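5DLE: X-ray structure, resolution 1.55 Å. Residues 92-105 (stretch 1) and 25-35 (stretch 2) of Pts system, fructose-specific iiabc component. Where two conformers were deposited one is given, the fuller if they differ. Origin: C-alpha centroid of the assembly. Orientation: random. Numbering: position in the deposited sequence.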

ATOM      1  N   SER A  92     -15.206  -7.468  -0.908  1.00 12.86           N
ATOM      2  CA  SER A  92     -13.768  -7.459  -0.698  1.00 11.83           C
ATOM      3  C   SER A  92     -13.256  -6.030  -0.649  1.00 14.46           C
ATOM      4  O   SER A  92     -13.923  -5.111  -1.094  1.00 14.45           O
ATOM      5  CB  SER A  92     -13.089  -8.195  -1.855  1.00 14.16           C
ATOM      6  OG  SER A  92     -13.300  -7.468  -3.075  1.00 16.77           O
ATOM      7  N   THR A  93     -12.020  -5.847  -0.157  1.00 13.48           N
ATOM      8  CA  THR A  93     -11.465  -4.495  -0.259  1.00 13.01           C
ATOM      9  C   THR A  93     -11.243  -4.058  -1.702  1.00 12.80           C
ATOM     10  O   THR A  93     -11.438  -2.884  -2.023  1.00 14.38           O
ATOM     11  CB  THR A  93     -10.187  -4.312   0.557  1.00 14.19           C
ATOM     12  OG1 THR A  93      -9.119  -5.139   0.077  1.00 13.93           O
ATOM     13  CG2 THR A  93     -10.410  -4.499   2.055  1.00 15.42           C
ATOM     14  N   VAL A  94     -10.832  -4.970  -2.605  1.00 12.99           N
ATOM     15  CA  VAL A  94     -10.664  -4.613  -4.006  1.00 11.62           C
ATOM     16  C   VAL A  94     -11.969  -4.064  -4.581  1.00 14.48           C
ATOM     17  O   VAL A  94     -11.973  -3.050  -5.287  1.00 16.36           O
ATOM     18  CB  VAL A  94     -10.159  -5.845  -4.786  1.00 15.96           C
ATOM     19  CG1 VAL A  94     -10.332  -5.647  -6.255  1.00 17.77           C
ATOM     20  CG2 VAL A  94      -8.699  -6.063  -4.474  1.00 17.14           C
ATOM     21  N   LYS A  95     -13.100  -4.733  -4.302  1.00 15.35           N
ATOM     22  CA  LYS A  95     -14.357  -4.259  -4.877  1.00 18.86           C
ATOM     23  C   LYS A  95     -14.760  -2.927  -4.262  1.00 15.04           C
ATOM     24  O   LYS A  95     -15.226  -2.021  -4.965  1.00 19.60           O
ATOM     25  CB  LYS A  95     -15.445  -5.304  -4.676  1.00 21.62           C
ATOM     26  N   ALA A  96     -14.553  -2.773  -2.949  1.00 13.72           N
ATOM     27  CA  ALA A  96     -14.901  -1.508  -2.297  1.00 13.24           C
ATOM     28  C   ALA A  96     -14.057  -0.361  -2.851  1.00 18.41           C
ATOM     29  O   ALA A  96     -14.524   0.788  -2.965  1.00 18.60           O
ATOM     30  CB  ALA A  96     -14.723  -1.629  -0.788  1.00 15.21           C
ATOM     31  N   ILE A  97     -12.802  -0.643  -3.184  1.00 13.48           N
ATOM     32  CA  ILE A  97     -11.925   0.404  -3.703  1.00 13.97           C
ATOM     33  C   ILE A  97     -12.248   0.745  -5.140  1.00 17.46           C
ATOM     34  O   ILE A  97     -12.222   1.925  -5.521  1.00 16.75           O
ATOM     35  CB  ILE A  97     -10.459  -0.033  -3.542  1.00 12.10           C
ATOM     36  CG1 ILE A  97     -10.117  -0.023  -2.053  1.00 13.54           C
ATOM     37  CG2 ILE A  97      -9.522   0.899  -4.352  1.00 14.61           C
ATOM     38  CD1 ILE A  97      -8.778  -0.765  -1.728  1.00 12.35           C
ATOM     39  N   ASN A  98     -12.553  -0.262  -5.964  1.00 16.23           N
ATOM     40  CA  ASN A  98     -12.718  -0.014  -7.387  1.00 15.69           C
ATOM     41  C   ASN A  98     -14.158   0.215  -7.811  1.00 17.61           C
ATOM     42  O   ASN A  98     -14.382   0.660  -8.947  1.00 22.27           O
ATOM     43  CB  ASN A  98     -12.127  -1.179  -8.189  1.00 17.17           C
ATOM     44  CG  ASN A  98     -10.625  -1.133  -8.193  1.00 19.80           C
ATOM     45  OD1 ASN A  98     -10.028  -0.097  -7.884  1.00 19.83           O
ATOM     46  ND2 ASN A  98      -9.992  -2.251  -8.545  1.00 21.70           N
ATOM     47  N   ASN A  99     -15.127  -0.029  -6.932  1.00 16.32           N
ATOM     48  CA  ASN A  99     -16.538   0.079  -7.298  0.58 17.90           C
ATOM     49  C   ASN A  99     -17.300   0.869  -6.253  1.00 17.70           C
ATOM     50  O   ASN A  99     -18.436   0.539  -5.950  1.00 16.80           O
ATOM     51  CB  ASN A  99     -17.165  -1.310  -7.450  0.58 19.60           C
ATOM     52  CG  ASN A  99     -18.439  -1.312  -8.304  0.58 18.68           C
ATOM     53  OD1 ASN A  99     -18.657  -0.428  -9.135  0.58 21.93           O
ATOM     54  ND2 ASN A  99     -19.253  -2.344  -8.137  0.58 19.53           N
ATOM     55  N   THR A 100     -16.684   1.921  -5.690  1.00 16.51           N
ATOM     56  CA  THR A 100     -17.188   2.501  -4.452  1.00 14.05           C
ATOM     57  C   THR A 100     -18.575   3.133  -4.617  1.00 14.51           C
ATOM     58  O   THR A 100     -19.436   2.958  -3.751  1.00 18.00           O
ATOM     59  CB  THR A 100     -16.228   3.571  -3.917  1.00 16.05           C
ATOM     60  OG1 THR A 100     -14.851   3.192  -4.099  1.00 17.60           O
ATOM     61  CG2 THR A 100     -16.506   3.776  -2.426  1.00 16.47           C
ATOM     62  N   GLU A 101     -18.769   3.888  -5.709  1.00 17.66           N
ATOM     63  CA  GLU A 101     -20.052   4.551  -5.946  1.00 19.62           C
ATOM     64  C   GLU A 101     -21.173   3.536  -5.973  1.00 19.59           C
ATOM     65  O   GLU A 101     -22.204   3.699  -5.294  1.00 20.70           O
ATOM     66  CB  GLU A 101     -19.983   5.307  -7.267  1.00 21.65           C
ATOM     67  CG  GLU A 101     -21.280   6.009  -7.672  1.00 32.89           C
ATOM     68  CD  GLU A 101     -21.168   6.563  -9.091  1.00 46.06           C
ATOM     69  OE1 GLU A 101     -20.583   5.879  -9.976  1.00 50.83           O
ATOM     70  OE2 GLU A 101     -21.645   7.684  -9.314  1.00 55.34           O
ATOM     71  N   ASN A 102     -20.995   2.478  -6.760  1.00 19.37           N
ATOM     72  CA  ASN A 102     -22.031   1.475  -6.881  1.00 21.45           C
ATOM     73  C   ASN A 102     -22.240   0.740  -5.565  1.00 20.94           C
ATOM     74  O   ASN A 102     -23.385   0.466  -5.186  1.00 21.91           O
ATOM     75  CB  ASN A 102     -21.683   0.536  -8.033  1.00 20.93           C
ATOM     76  CG  ASN A 102     -21.883   1.196  -9.407  1.00 25.81           C
ATOM     77  OD1 ASN A 102     -22.601   2.197  -9.545  1.00 24.52           O
ATOM     78  ND2 ASN A 102     -21.240   0.629 -10.438  1.00 28.60           N
ATOM     79  N   ILE A 103     -21.159   0.455  -4.824  1.00 20.32           N
ATOM     80  CA  ILE A 103     -21.323  -0.281  -3.577  0.71 22.49           C
ATOM     81  C   ILE A 103     -22.127   0.519  -2.563  1.00 22.61           C
ATOM     82  O   ILE A 103     -22.976  -0.038  -1.855  1.00 25.22           O
ATOM     83  CB  ILE A 103     -19.952  -0.693  -3.036  0.71 23.96           C
ATOM     84  CG1 ILE A 103     -19.529  -1.973  -3.737  0.71 22.52           C
ATOM     85  CG2 ILE A 103     -19.967  -0.857  -1.509  0.71 28.61           C
ATOM     86  CD1 ILE A 103     -18.086  -2.256  -3.554  0.71 22.90           C
ATOM     87  N   ILE A 104     -21.878   1.825  -2.455  1.00 21.00           N
ATOM     88  CA  ILE A 104     -22.650   2.666  -1.532  0.64 20.31           C
ATOM     89  C   ILE A 104     -24.122   2.587  -1.894  1.00 21.72           C
ATOM     90  O   ILE A 104     -24.997   2.410  -1.040  1.00 21.78           O
ATOM     91  CB  ILE A 104     -22.165   4.132  -1.585  0.64 21.33           C
ATOM     92  CG1 ILE A 104     -20.722   4.292  -1.068  0.64 22.97           C
ATOM     93  CG2 ILE A 104     -23.141   5.061  -0.823  0.64 22.76           C
ATOM     94  CD1 ILE A 104     -20.515   3.776   0.318  0.64 21.78           C
ATOM     95  N   LYS A 105     -24.407   2.727  -3.192  1.00 21.19           N
ATOM     96  CA  LYS A 105     -25.813   2.754  -3.625  1.00 20.70           C
ATOM     97  C   LYS A 105     -26.478   1.405  -3.386  1.00 23.17           C
ATOM     98  O   LYS A 105     -27.612   1.335  -2.873  1.00 24.76           O
ATOM     99  CB  LYS A 105     -25.892   3.141  -5.102  1.00 27.34           C
ATOM    100  CG  LYS A 105     -25.658   4.614  -5.349  1.00 34.34           C
ATOM    101  CD  LYS A 105     -25.731   4.938  -6.846  1.00 42.85           C
ATOM    102  CE  LYS A 105     -25.363   6.400  -7.144  1.00 48.43           C
ATOM    103  NZ  LYS A 105     -26.367   7.378  -6.619  1.00 54.75           N
TER
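Stretch 2 (25-35) AHTYIAAKKIE

A helix that ends against a neighbouring helix leaves backbone carbonyls without their usual amide partners, and a long side chain from the neighbour can supply the missing donor. Residues 92-105 and 25-35 illustrate the principle. Lys33 NZ donates to Ile97 O at 2.9 Å, reaching the last turn of helix 93-98 just before the chain leaves helical geometry at Asn99. Nearer the start of both stretches a second polar bond forms, in which His26 ND1 donates to Thr93 OG1 over 3.1 Å. The threonine oxygen lies at the edge of the imidazole, near its plane, where a ring nitrogen can direct its hydrogen.

Between these two bonds the packing is apolar and close. Stretch 2 is helical throughout, and its axis comes within 8.7 Å of that of helix 93-98, the two running in broadly the same direction at a crossing angle of 38°. Small side chains meet where the backbones are close: Ile97 CA and Ala30 CA are 5.1 Å apart, and Ala96 CB lies 4.4 Å from Ala30 CB. Ile97 is the knob of the arrangement, set among His26, Ile29, Ala30 and Lys33. Its CG1 is 3.9 Å from Ile29 CG2 and 3.7 Å from Ala30 CA, while its CD1 covers one face of the His26 ring, 4.1 Å from His26 CG.

Beyond Asn99 the chain changes course. Helix 100-105 crosses stretch 2 at -67°, with the axes 10.2 Å apart at their closest, so contact thins as it proceeds. Thr100 still packs tightly, its CG2 3.5 Å from Lys33 O and 3.9 Å from Ile34 CA, while its OG1 donates to Ala96 O at 2.7 Å, tying the new helix back to the old. Ile34 spans both helices, its CD1 4.3 Å from Ala96 CB and its CG2 4.1 Å from Ile104 CD1.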

ATOM      1  N   ALA A  25      -2.457  -0.497   3.587  1.00 12.11           N
ATOM      2  CA  ALA A  25      -2.909   0.281   2.430  1.00 10.47           C
ATOM      3  C   ALA A  25      -4.368  -0.038   2.054  1.00 11.88           C
ATOM      4  O   ALA A  25      -5.205   0.876   1.931  1.00 13.24           O
ATOM      5  CB  ALA A  25      -2.028   0.071   1.200  1.00 12.79           C
ATOM      6  N   HIS A  26      -4.693  -1.304   1.787  1.00 11.48           N
ATOM      7  CA  HIS A  26      -6.081  -1.578   1.386  1.00  9.87           C
ATOM      8  C   HIS A  26      -7.074  -1.181   2.466  1.00 12.79           C
ATOM      9  O   HIS A  26      -8.165  -0.677   2.146  1.00 11.65           O
ATOM     10  CB  HIS A  26      -6.312  -3.029   1.000  1.00 11.39           C
ATOM     11  CG  HIS A  26      -5.833  -3.342  -0.383  1.00 11.78           C
ATOM     12  ND1 HIS A  26      -6.426  -4.315  -1.155  1.00 15.49           N
ATOM     13  CD2 HIS A  26      -4.791  -2.862  -1.103  1.00 12.70           C
ATOM     14  CE1 HIS A  26      -5.765  -4.422  -2.308  1.00 14.83           C
ATOM     15  NE2 HIS A  26      -4.772  -3.552  -2.302  1.00 13.50           N
ATOM     16  N   THR A  27      -6.735  -1.425   3.735  1.00 12.22           N
ATOM     17  CA  THR A  27      -7.638  -1.028   4.833  1.00 11.17           C
ATOM     18  C   THR A  27      -7.952   0.455   4.751  1.00 10.96           C
ATOM     19  O   THR A  27      -9.141   0.859   4.837  1.00 12.03           O
ATOM     20  CB  THR A  27      -6.964  -1.342   6.160  1.00 12.27           C
ATOM     21  OG1 THR A  27      -6.826  -2.755   6.257  1.00 14.83           O
ATOM     22  CG2 THR A  27      -7.758  -0.838   7.342  1.00 12.97           C
ATOM     23  N   TYR A  28      -6.912   1.278   4.590  1.00 12.61           N
ATOM     24  CA  TYR A  28      -7.119   2.727   4.632  1.00  9.98           C
ATOM     25  C   TYR A  28      -7.629   3.256   3.308  1.00 12.09           C
ATOM     26  O   TYR A  28      -8.395   4.237   3.287  1.00 13.17           O
ATOM     27  CB  TYR A  28      -5.799   3.454   5.024  1.00 11.89           C
ATOM     28  CG  TYR A  28      -5.648   3.530   6.533  1.00 10.07           C
ATOM     29  CD1 TYR A  28      -5.203   2.462   7.259  1.00 13.95           C
ATOM     30  CD2 TYR A  28      -6.043   4.667   7.221  1.00 13.39           C
ATOM     31  CE1 TYR A  28      -5.111   2.492   8.634  1.00 18.10           C
ATOM     32  CE2 TYR A  28      -5.979   4.711   8.583  1.00 16.37           C
ATOM     33  CZ  TYR A  28      -5.515   3.631   9.282  1.00 18.46           C
ATOM     34  OH  TYR A  28      -5.436   3.679  10.660  1.00 22.74           O
ATOM     35  N   ILE A  29      -7.198   2.676   2.171  1.00 11.20           N
ATOM     36  CA  ILE A  29      -7.748   3.166   0.911  1.00 12.03           C
ATOM     37  C   ILE A  29      -9.255   2.888   0.870  1.00 12.66           C
ATOM     38  O   ILE A  29     -10.049   3.748   0.468  1.00 13.10           O
ATOM     39  CB  ILE A  29      -7.032   2.517  -0.291  1.00 10.15           C
ATOM     40  CG1 ILE A  29      -5.569   2.986  -0.333  1.00 10.81           C
ATOM     41  CG2 ILE A  29      -7.703   2.977  -1.603  1.00 13.17           C
ATOM     42  CD1 ILE A  29      -4.713   2.116  -1.288  1.00 13.48           C
ATOM     43  N   ALA A  30      -9.660   1.646   1.217  1.00 12.00           N
ATOM     44  CA  ALA A  30     -11.082   1.334   1.220  1.00 10.48           C
ATOM     45  C   ALA A  30     -11.833   2.276   2.150  1.00 11.05           C
ATOM     46  O   ALA A  30     -12.912   2.792   1.790  1.00 11.94           O
ATOM     47  CB  ALA A  30     -11.317  -0.124   1.621  1.00 12.35           C
ATOM     48  N   ALA A  31     -11.251   2.561   3.318  1.00 13.12           N
ATOM     49  CA  ALA A  31     -11.971   3.417   4.275  1.00 12.16           C
ATOM     50  C   ALA A  31     -12.149   4.812   3.739  1.00 13.32           C
ATOM     51  O   ALA A  31     -13.257   5.378   3.810  1.00 13.71           O
ATOM     52  CB  ALA A  31     -11.232   3.459   5.610  1.00 13.15           C
ATOM     53  N   LYS A  32     -11.071   5.376   3.182  1.00 13.82           N
ATOM     54  CA  LYS A  32     -11.128   6.758   2.743  1.00 13.26           C
ATOM     55  C   LYS A  32     -11.993   6.880   1.503  1.00 13.47           C
ATOM     56  O   LYS A  32     -12.741   7.859   1.360  1.00 14.91           O
ATOM     57  CB  LYS A  32      -9.722   7.295   2.528  1.00 14.51           C
ATOM     58  CG  LYS A  32      -9.633   8.762   2.255  1.00 16.16           C
ATOM     59  CD  LYS A  32     -10.250   9.652   3.382  1.00 20.17           C
ATOM     60  CE  LYS A  32     -10.119  11.062   2.912  1.00 27.08           C
ATOM     61  NZ  LYS A  32     -10.909  12.004   3.748  1.00 28.44           N
ATOM     62  N   LYS A  33     -11.960   5.901   0.599  1.00 13.00           N
ATOM     63  CA  LYS A  33     -12.844   5.998  -0.562  0.60 12.00           C
ATOM     64  C   LYS A  33     -14.297   5.857  -0.148  1.00 13.27           C
ATOM     65  O   LYS A  33     -15.167   6.557  -0.694  1.00 15.32           O
ATOM     66  CB  LYS A  33     -12.488   4.965  -1.623  0.60 16.84           C
ATOM     67  CG  LYS A  33     -11.135   5.268  -2.210  0.60 16.22           C
ATOM     68  CD  LYS A  33     -10.874   4.479  -3.442  0.60 20.84           C
ATOM     69  CE  LYS A  33     -11.463   5.156  -4.684  0.60 21.80           C
ATOM     70  NZ  LYS A  33     -10.847   4.446  -5.866  0.60 25.12           N
ATOM     71  N   ILE A  34     -14.586   4.968   0.812  1.00 13.75           N
ATOM     72  CA  ILE A  34     -15.977   4.847   1.286  1.00 12.48           C
ATOM     73  C   ILE A  34     -16.416   6.149   1.952  1.00 15.35           C
ATOM     74  O   ILE A  34     -17.541   6.617   1.722  1.00 16.43           O
ATOM     75  CB  ILE A  34     -16.100   3.647   2.244  1.00 11.31           C
ATOM     76  CG1 ILE A  34     -16.027   2.347   1.435  1.00 14.05           C
ATOM     77  CG2 ILE A  34     -17.438   3.713   3.039  1.00 15.51           C
ATOM     78  CD1 ILE A  34     -15.878   1.127   2.318  1.00 15.48           C
ATOM     79  N   GLU A  35     -15.555   6.732   2.793  1.00 14.60           N
ATOM     80  CA  GLU A  35     -15.885   8.021   3.437  1.00 13.47           C
ATOM     81  C   GLU A  35     -16.146   9.105   2.399  1.00 16.08           C
ATOM     82  O   GLU A  35     -17.131   9.835   2.512  1.00 16.85           O
ATOM     83  CB  GLU A  35     -14.756   8.439   4.378  1.00 15.72           C
ATOM     84  CG  GLU A  35     -14.666   7.570   5.624  1.00 14.42           C
ATOM     85  CD  GLU A  35     -13.356   7.708   6.399  1.00 28.60           C
ATOM     86  OE1 GLU A  35     -12.463   8.508   5.992  1.00 31.04           O
ATOM     87  OE2 GLU A  35     -13.216   6.980   7.408  1.00 26.88           O
TER